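Local coordinates for protein carbohydrate kinase, FGGY (Rhodospirillum rubrum, PDB 3IFR) that probably phosphorylates D-xylulose with ATP as a sugar kinase of the FGGY family, at residues L171-V176 with L220-T224; V24-V30 with T459-R463; G299-A303 with F347-K351; S35-T39 with Q54-N58. One frame throughout, in Å; residues are numbered along the deposited sequence.

Contact 1 of 4, residues L171-V176 with L220-T224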
# COMPACT_ATOMS: atom_id res chain seq x y z
N LEU A 171 -23.64 1.38 0.38
CA LEU A 171 -24.10 0.50 -0.73
C LEU A 171 -25.10 -0.59 -0.32
O LEU A 171 -26.05 -0.88 -1.05
CB LEU A 171 -22.93 -0.22 -1.43
CG LEU A 171 -21.96 0.67 -2.18
CD1 LEU A 171 -20.71 -0.06 -2.61
CD2 LEU A 171 -22.67 1.29 -3.36
N THR A 172 -24.88 -1.16 0.86
CA THR A 172 -25.54 -2.41 1.27
C THR A 172 -26.39 -2.24 2.53
O THR A 172 -27.23 -3.07 2.82
CB THR A 172 -24.47 -3.48 1.59
OG1 THR A 172 -23.65 -3.02 2.68
CG2 THR A 172 -23.57 -3.69 0.38
N GLY A 173 -26.16 -1.18 3.29
CA GLY A 173 -26.76 -1.04 4.60
C GLY A 173 -26.20 -2.02 5.62
O GLY A 173 -26.69 -2.12 6.73
N GLU A 174 -25.17 -2.76 5.26
CA GLU A 174 -24.57 -3.62 6.25
C GLU A 174 -23.64 -2.79 7.16
O GLU A 174 -23.24 -1.69 6.81
CB GLU A 174 -23.80 -4.74 5.55
CG GLU A 174 -24.68 -5.62 4.69
CD GLU A 174 -25.85 -6.20 5.48
OE1 GLU A 174 -25.82 -6.12 6.73
OE2 GLU A 174 -26.80 -6.69 4.85
N ARG A 175 -23.29 -3.30 8.32
CA ARG A 175 -22.34 -2.59 9.16
C ARG A 175 -21.15 -3.48 9.50
O ARG A 175 -21.23 -4.26 10.42
CB ARG A 175 -23.04 -2.12 10.42
CG ARG A 175 -22.36 -0.99 11.16
CD ARG A 175 -22.98 -0.85 12.57
NE ARG A 175 -22.20 -0.01 13.45
CZ ARG A 175 -21.54 -0.47 14.50
NH1 ARG A 175 -21.57 -1.76 14.77
NH2 ARG A 175 -20.86 0.35 15.26
N VAL A 176 -20.06 -3.39 8.73
CA VAL A 176 -18.87 -4.18 9.01
C VAL A 176 -17.62 -3.40 8.68
O VAL A 176 -17.70 -2.38 8.01
CB VAL A 176 -18.83 -5.53 8.22
CG1 VAL A 176 -20.10 -6.38 8.49
CG2 VAL A 176 -18.54 -5.30 6.71
N LEU A 220 -20.36 -9.53 1.17
CA LEU A 220 -20.69 -8.66 2.30
C LEU A 220 -22.20 -8.33 2.37
O LEU A 220 -22.79 -8.28 3.46
CB LEU A 220 -19.82 -7.39 2.24
CG LEU A 220 -20.34 -6.10 2.90
CD1 LEU A 220 -20.65 -6.38 4.36
CD2 LEU A 220 -19.37 -4.94 2.80
N GLY A 221 -22.81 -8.10 1.22
CA GLY A 221 -24.24 -7.84 1.15
C GLY A 221 -24.63 -7.55 -0.28
O GLY A 221 -23.97 -7.97 -1.21
N ALA A 222 -25.72 -6.83 -0.46
CA ALA A 222 -26.19 -6.52 -1.80
C ALA A 222 -26.50 -5.02 -1.89
O ALA A 222 -26.83 -4.40 -0.90
CB ALA A 222 -27.43 -7.32 -2.08
N VAL A 223 -26.38 -4.46 -3.09
CA VAL A 223 -26.73 -3.06 -3.36
C VAL A 223 -28.22 -2.87 -3.10
O VAL A 223 -29.06 -3.57 -3.66
CB VAL A 223 -26.43 -2.65 -4.82
CG1 VAL A 223 -27.06 -1.31 -5.18
CG2 VAL A 223 -24.94 -2.60 -5.08
N THR A 224 -28.53 -1.88 -2.27
CA THR A 224 -29.90 -1.61 -1.89
C THR A 224 -30.62 -0.78 -2.94
O THR A 224 -30.05 -0.34 -3.94
CB THR A 224 -29.92 -0.80 -0.61
OG1 THR A 224 -29.20 0.42 -0.84
CG2 THR A 224 -29.26 -1.57 0.50
O HOH W 1 -27.15 -5.81 2.02
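Val176 and Leu220 meet tip to tip, CG2 of the valine lying only 3.3 Å from CD1 of the leucine, tighter than usual carbon packing. Leucine CG stands anti to its own backbone N (chi1 154°), a turn that carries both methyls over toward the valine. Glu174 passes the same leucine in the opposite direction, its CB 3.7 Å from Leu220 CD1, while a water that accepts from Ala222 N links its OE2 and Thr172 O. The contact joins the end of helix 163-172 to the outermost strand, 219-222, of the N-terminal actin-like sheet, where Leu220 and Gly221 form a classic beta bulge opposite Val239. An ST turn shapes the helix exit: Thr172 OG1 accepts from Glu174 N and also bonds to Asn168 O, leaving CB and CG2 each 3.6 Å from Ala222 O. Past the strand, Thr224 N donates to Leu171 O at 2.9 Å, approaching nearly in line with the carbonyl, and Val223 CA adds a C-H...O contact to that same oxygen. Thr224 OG1 caps the next helix at Ala227 N, and its CG2 rests 3.4 Å from Thr172 O.

Contact 2 of 4, residues V24-V30 with T459-R463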
# COMPACT_ATOMS: atom_id res chain seq x y z
N VAL A 24 -15.00 -4.70 -15.94
CA VAL A 24 -14.23 -5.75 -16.60
C VAL A 24 -15.18 -6.81 -17.11
O VAL A 24 -16.13 -7.22 -16.42
CB VAL A 24 -13.31 -6.44 -15.59
CG1 VAL A 24 -12.63 -7.63 -16.23
CG2 VAL A 24 -12.33 -5.45 -14.97
N ARG A 25 -14.94 -7.23 -18.34
CA ARG A 25 -15.57 -8.42 -18.87
C ARG A 25 -14.54 -9.51 -18.73
O ARG A 25 -13.43 -9.40 -19.27
CB ARG A 25 -15.90 -8.22 -20.36
CG ARG A 25 -16.26 -9.52 -21.16
CD ARG A 25 -16.10 -9.26 -22.68
NE ARG A 25 -16.53 -7.89 -23.01
CZ ARG A 25 -16.04 -7.17 -24.02
NH1 ARG A 25 -15.10 -7.70 -24.81
NH2 ARG A 25 -16.50 -5.92 -24.23
N LEU A 26 -14.88 -10.55 -17.98
CA LEU A 26 -13.94 -11.64 -17.80
C LEU A 26 -13.81 -12.46 -19.10
O LEU A 26 -14.78 -12.62 -19.84
CB LEU A 26 -14.32 -12.47 -16.58
CG LEU A 26 -14.26 -11.54 -15.34
CD1 LEU A 26 -15.19 -11.97 -14.21
CD2 LEU A 26 -12.82 -11.32 -14.81
N PRO A 27 -12.61 -13.00 -19.37
CA PRO A 27 -11.55 -12.98 -18.36
C PRO A 27 -10.55 -11.83 -18.46
O PRO A 27 -9.73 -11.73 -17.57
CB PRO A 27 -10.77 -14.29 -18.63
CG PRO A 27 -11.20 -14.75 -20.03
CD PRO A 27 -12.20 -13.75 -20.57
N ASP A 28 -10.56 -11.01 -19.50
CA ASP A 28 -9.32 -10.28 -19.75
C ASP A 28 -9.49 -8.91 -20.35
O ASP A 28 -8.54 -8.37 -20.92
CB ASP A 28 -8.36 -11.12 -20.62
CG ASP A 28 -8.79 -11.20 -22.11
OD1 ASP A 28 -8.61 -10.19 -22.84
OD2 ASP A 28 -9.24 -12.28 -22.57
N THR A 29 -10.68 -8.35 -20.18
CA THR A 29 -11.04 -7.12 -20.87
C THR A 29 -11.60 -6.04 -19.94
O THR A 29 -12.49 -6.29 -19.11
CB THR A 29 -12.07 -7.41 -21.97
OG1 THR A 29 -11.61 -8.52 -22.75
CG2 THR A 29 -12.26 -6.20 -22.85
N VAL A 30 -11.07 -4.85 -20.09
CA VAL A 30 -11.53 -3.72 -19.34
C VAL A 30 -12.46 -2.97 -20.26
O VAL A 30 -12.01 -2.29 -21.18
CB VAL A 30 -10.36 -2.82 -18.97
CG1 VAL A 30 -10.85 -1.64 -18.16
CG2 VAL A 30 -9.37 -3.63 -18.17
N THR A 459 -3.72 -11.77 -13.80
CA THR A 459 -2.67 -11.12 -14.52
C THR A 459 -2.92 -10.90 -16.00
O THR A 459 -2.19 -10.19 -16.63
CB THR A 459 -1.35 -11.80 -14.27
OG1 THR A 459 -0.41 -10.83 -13.78
CG2 THR A 459 -0.88 -12.42 -15.51
N ALA A 460 -3.99 -11.49 -16.50
CA ALA A 460 -4.56 -11.25 -17.80
C ALA A 460 -5.02 -9.84 -17.91
O ALA A 460 -5.34 -9.41 -18.98
CB ALA A 460 -5.70 -12.16 -18.05
N LEU A 461 -5.08 -9.13 -16.81
CA LEU A 461 -5.58 -7.78 -16.79
C LEU A 461 -4.48 -6.82 -16.65
O LEU A 461 -4.70 -5.65 -16.66
CB LEU A 461 -6.50 -7.59 -15.62
CG LEU A 461 -7.97 -7.43 -15.80
CD1 LEU A 461 -8.42 -7.74 -17.15
CD2 LEU A 461 -8.64 -8.25 -14.82
N VAL A 462 -3.28 -7.31 -16.47
CA VAL A 462 -2.17 -6.40 -16.43
C VAL A 462 -1.14 -6.63 -17.51
O VAL A 462 -1.11 -7.64 -18.16
CB VAL A 462 -1.52 -6.29 -15.06
CG1 VAL A 462 -2.54 -6.08 -14.03
CG2 VAL A 462 -0.72 -7.47 -14.79
N ARG A 463 -0.31 -5.64 -17.67
CA ARG A 463 0.68 -5.53 -18.71
C ARG A 463 1.99 -6.12 -18.22
O ARG A 463 2.90 -5.39 -17.91
CB ARG A 463 0.82 -4.04 -18.97
CG ARG A 463 1.46 -3.56 -20.21
CD ARG A 463 1.04 -2.10 -20.45
NE ARG A 463 -0.40 -2.01 -20.63
CZ ARG A 463 -1.02 -1.94 -21.81
NH1 ARG A 463 -0.33 -1.90 -22.93
NH2 ARG A 463 -2.34 -1.88 -21.87
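The beta hairpin of strands 18-25 and 29-37, at the edge of the N-terminal actin-like sheet, meets a 3-10 turn that precedes strand 463-468, so that the contact ties the first sheet of this FGGY kinase to a connection running into the second. The hairpin carries a classic beta bulge, Asp28 and Thr29 both facing Arg25, and a cis peptide bond before Pro27 helps shape its turn. Leu461 takes the largest share of the interface. Its CD1 settles chiefly against the backbone of the bulge, 3.6 Å from Asp28 C and 3.8 Å from Thr29 N. The two leucine methyls then divide the flanking valines between them: CD1 approaches Val30 CG2 at 4.3 Å, and CD2 lies at the same distance from Val24 CG1. One branched side chain thus touches both strands of the hairpin as well as the bulge. Trp443 of helix 437-448 also packs on Leu461, while Val24 lies against Ala442 of that helix, which places the leucine between hairpin and helix. The meeting is one of van der Waals packing, modest in area and at the protein surface. Farther out, Asp28 CG occupies the position between its backbone N and carbonyl carbon (chi1 75°), which sends the carboxylate off from the 3-10 turn and leaves the methylene to make the approach. Asp28 CB consequently sits 3.8 Å from Ala460 CB, and equally far from Ala460 O.

Contact 3 of 4, residues G299-A303 with F347-K351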
# COMPACT_ATOMS: atom_id res chain seq x y z
N GLY A 299 6.17 -3.90 3.51
CA GLY A 299 7.02 -2.87 4.02
C GLY A 299 7.01 -1.74 3.03
O GLY A 299 6.55 -1.86 1.92
N CYS A 300 7.56 -0.62 3.46
CA CYS A 300 7.49 0.61 2.72
C CYS A 300 8.87 1.23 2.87
O CYS A 300 9.47 1.11 3.92
CB CYS A 300 6.45 1.50 3.39
SG CYS A 300 6.25 3.07 2.55
N MSE A 301 9.40 1.85 1.83
CA MSE A 301 10.53 2.72 2.07
C MSE A 301 10.23 4.15 1.70
O MSE A 301 9.79 4.46 0.58
CB MSE A 301 11.76 2.26 1.36
CG MSE A 301 12.39 1.05 1.96
SE MSE A 301 13.10 0.15 0.39
CE MSE A 301 13.61 1.88 -0.58
N ALA A 302 10.52 5.03 2.63
CA ALA A 302 10.11 6.40 2.50
C ALA A 302 10.67 7.07 1.23
O ALA A 302 9.93 7.75 0.51
CB ALA A 302 10.51 7.15 3.72
N ALA A 303 11.94 6.89 0.91
CA ALA A 303 12.47 7.65 -0.21
C ALA A 303 12.88 6.72 -1.33
O ALA A 303 13.89 6.02 -1.20
CB ALA A 303 13.65 8.51 0.22
N PHE A 347 16.50 9.83 3.11
CA PHE A 347 16.25 11.27 3.04
C PHE A 347 15.08 11.78 3.89
O PHE A 347 15.03 12.98 4.25
CB PHE A 347 16.10 11.68 1.58
CG PHE A 347 17.27 11.27 0.72
CD1 PHE A 347 18.44 12.03 0.71
CD2 PHE A 347 17.20 10.12 -0.05
CE1 PHE A 347 19.52 11.66 -0.07
CE2 PHE A 347 18.27 9.75 -0.84
CZ PHE A 347 19.44 10.51 -0.85
N LEU A 348 14.14 10.90 4.23
CA LEU A 348 13.04 11.25 5.13
C LEU A 348 13.17 10.48 6.43
O LEU A 348 12.27 10.48 7.27
CB LEU A 348 11.69 10.93 4.49
CG LEU A 348 11.18 11.88 3.42
CD1 LEU A 348 12.32 12.67 2.78
CD2 LEU A 348 10.38 11.13 2.36
N GLY A 349 14.30 9.83 6.60
CA GLY A 349 14.39 8.76 7.56
C GLY A 349 14.20 7.45 6.80
O GLY A 349 14.15 7.44 5.56
N GLU A 350 14.10 6.36 7.56
CA GLU A 350 13.93 5.01 7.03
C GLU A 350 12.67 4.44 7.70
O GLU A 350 12.03 5.13 8.48
CB GLU A 350 15.16 4.17 7.38
CG GLU A 350 14.93 2.66 7.42
CD GLU A 350 16.07 1.90 8.11
OE1 GLU A 350 16.56 2.39 9.16
OE2 GLU A 350 16.46 0.82 7.58
N LYS A 351 12.34 3.18 7.42
CA LYS A 351 11.11 2.56 7.92
C LYS A 351 11.25 1.04 7.99
O LYS A 351 10.69 0.32 7.14
CB LYS A 351 9.94 2.93 7.00
CG LYS A 351 9.49 4.38 7.09
CD LYS A 351 8.45 4.74 6.00
CE LYS A 351 7.01 4.46 6.44
NZ LYS A 351 6.50 5.48 7.41
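The Phe347 ring presents an edge to Ala303, whose CB lies in the plane of the ring, 3.9 Å from CD2; Trp310 meets the same phenylalanine from another part of the C-terminal domain, the two ring planes inclined at about 50°. Next along, Ala302 CB points into the loop and is met by two aliphatic groups, Leu348 CB at 4.0 Å and Lys351 CD at 3.9 Å. The leucine also leans CD2 toward Ala302 O. In Lys351, CG stands anti to the carbonyl carbon and chi2 is extended, which lays CD against the alanine; the bend at chi3 (89°) then turns CE back to 4.2 Å from Cys300 SG. Its CB, meanwhile, rests 3.6 Å from Cys300 O. The two backbones run in nearly opposite directions, 172° apart, as the loop 347-351 runs alongside the end of strand 298-301, an outermost strand of the second six-stranded sheet. Gly349, with positive phi, lets the loop turn between Leu348 and Glu350. Tyr285 touches both Cys300 and Lys351, and a phosphate ion, probably from the crystallisation liquor, lies about 5 Å from the cysteine side chain. Methyl, methylene and ring-edge packing carries the contact, which suggests that, between these two segments, fit of shape counts for more than directional bonding.

Contact 4 of 4, residues S35-T39 with Q54-N58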
# COMPACT_ATOMS: atom_id res chain seq x y z
N SER A 35 -12.88 8.01 -13.56
CA SER A 35 -12.23 8.60 -12.40
C SER A 35 -12.74 9.98 -12.02
O SER A 35 -13.43 10.65 -12.78
CB SER A 35 -10.71 8.64 -12.58
OG SER A 35 -10.35 9.65 -13.49
N ARG A 36 -12.37 10.40 -10.81
CA ARG A 36 -12.74 11.71 -10.31
C ARG A 36 -11.69 12.07 -9.26
O ARG A 36 -11.28 11.21 -8.47
CB ARG A 36 -14.14 11.70 -9.64
CG ARG A 36 -15.36 11.51 -10.56
CD ARG A 36 -15.48 12.63 -11.61
NE ARG A 36 -16.72 12.52 -12.39
CZ ARG A 36 -16.86 11.74 -13.45
NH1 ARG A 36 -15.83 11.01 -13.84
NH2 ARG A 36 -18.01 11.68 -14.13
N PRO A 37 -11.28 13.35 -9.25
CA PRO A 37 -10.31 13.84 -8.28
C PRO A 37 -10.91 13.86 -6.85
O PRO A 37 -12.13 14.05 -6.68
CB PRO A 37 -10.05 15.28 -8.77
CG PRO A 37 -10.57 15.32 -10.16
CD PRO A 37 -11.76 14.43 -10.12
N THR A 38 -10.06 13.68 -5.85
CA THR A 38 -10.50 13.71 -4.47
C THR A 38 -9.58 14.68 -3.84
O THR A 38 -8.41 14.71 -4.22
CB THR A 38 -10.24 12.38 -3.78
OG1 THR A 38 -10.96 11.37 -4.49
CG2 THR A 38 -10.66 12.43 -2.31
N THR A 39 -10.10 15.47 -2.89
CA THR A 39 -9.29 16.50 -2.24
C THR A 39 -8.66 16.01 -0.94
O THR A 39 -9.36 15.50 -0.04
CB THR A 39 -10.12 17.76 -1.92
OG1 THR A 39 -10.77 18.24 -3.11
CG2 THR A 39 -9.21 18.85 -1.34
N GLN A 54 -17.44 13.47 -0.32
CA GLN A 54 -16.84 13.49 -1.65
C GLN A 54 -16.50 12.06 -2.19
O GLN A 54 -16.70 11.77 -3.40
CB GLN A 54 -15.64 14.41 -1.66
CG GLN A 54 -15.21 14.88 -3.05
CD GLN A 54 -13.83 15.46 -3.01
OE1 GLN A 54 -13.01 15.05 -2.19
NE2 GLN A 54 -13.56 16.44 -3.86
N TRP A 55 -16.01 11.17 -1.32
CA TRP A 55 -15.82 9.79 -1.76
C TRP A 55 -17.15 9.30 -2.37
O TRP A 55 -17.18 8.76 -3.48
CB TRP A 55 -15.38 8.83 -0.64
CG TRP A 55 -14.12 9.19 0.11
CD1 TRP A 55 -13.04 9.89 -0.34
CD2 TRP A 55 -13.81 8.80 1.47
NE1 TRP A 55 -12.10 10.02 0.67
CE2 TRP A 55 -12.55 9.34 1.77
CE3 TRP A 55 -14.50 8.07 2.45
CZ2 TRP A 55 -11.95 9.15 3.02
CZ3 TRP A 55 -13.91 7.88 3.66
CH2 TRP A 55 -12.65 8.41 3.95
N TRP A 56 -18.24 9.51 -1.65
CA TRP A 56 -19.53 8.93 -2.03
C TRP A 56 -20.04 9.56 -3.30
O TRP A 56 -20.57 8.89 -4.18
CB TRP A 56 -20.55 9.12 -0.91
CG TRP A 56 -21.90 8.63 -1.28
CD1 TRP A 56 -23.04 9.37 -1.33
CD2 TRP A 56 -22.26 7.31 -1.72
NE1 TRP A 56 -24.09 8.59 -1.73
CE2 TRP A 56 -23.65 7.32 -1.98
CE3 TRP A 56 -21.55 6.11 -1.91
CZ2 TRP A 56 -24.36 6.18 -2.40
CZ3 TRP A 56 -22.26 4.97 -2.33
CH2 TRP A 56 -23.66 5.02 -2.57
N ASP A 57 -19.89 10.88 -3.39
CA ASP A 57 -20.23 11.57 -4.61
C ASP A 57 -19.36 11.16 -5.77
O ASP A 57 -19.87 10.93 -6.86
CB ASP A 57 -20.16 13.07 -4.43
CG ASP A 57 -21.41 13.70 -4.89
OD1 ASP A 57 -21.37 14.37 -5.95
OD2 ASP A 57 -22.45 13.45 -4.20
N ASN A 58 -18.05 11.12 -5.56
CA ASN A 58 -17.13 10.52 -6.54
C ASN A 58 -17.61 9.12 -6.94
O ASN A 58 -17.78 8.83 -8.12
CB ASN A 58 -15.70 10.45 -6.02
CG ASN A 58 -14.91 11.76 -6.16
OD1 ASN A 58 -13.71 11.78 -5.87
ND2 ASN A 58 -15.55 12.84 -6.58
O HOH W 2 -11.89 15.02 0.10
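Strand 35-37 and helix 54-58 run nearly antiparallel, the axes of these short segments 9.3 Å apart at closest approach with 151° between their directions. The pair belongs to the N-terminal actin-like domain: strand 29-37 is an outermost strand of its six-stranded sheet, and helix 52-70 packs beside it. Gln54 carries the main polar link. With CG anti to the backbone N (chi1 -161°) and the chain extended beyond, its amide reaches the residues that follow the strand. There OE1 accepts from Thr39 N at 3.0 Å in an almost straight bond, 176° at the hydrogen, although the donor is tilted from the carbonyl plane of the amide. A weak bond from NE2 to Thr39 OG1 adds a second, looser hold on the same residue, the two side chains crossing at about a right angle, so that both amide ends are engaged and the rotation of the group is restrained. A water bridges Gln54 OE1 and Thr39 O at rather short distances. Thr38 turns CG2 to the edge of the Trp55 ring, near its plane and 4.0 Å from CD1; the indole NE1 bonds to Glu50. At the other end, Arg36 CB packs on the side-chain amide of Asn58, while the guanidinium of Arg36 forms a salt bridge with Glu65, farther along the helix. That guanidinium is also tied back to its own strand, where Arg36 NH1, with the acceptor in the guanidinium plane, donates to Ser35 O at 2.6 Å.

In the fold
Three of the four contacts gather on the N-terminal sheet. Contacts 2 and 4 share strand 29-37, their centres 25 Å apart, and contact 1 is at the opposite outermost strand, 219-222. Contacts 1 and 4 touch directly, Leu171 CD2 packing 3.8 Å from Trp56 CZ3; helices 163-172 and 52-70 meet there, although the contact centres are 20 Å apart. Contact 2 spans most of the chain and encloses the other three in sequence, bringing a segment that leads into the second sheet onto the first. Contact 3 belongs to that second sheet, about 37 Å from contact 1 between centres, and is the one beside the bound phosphate, probably a crystallisation component.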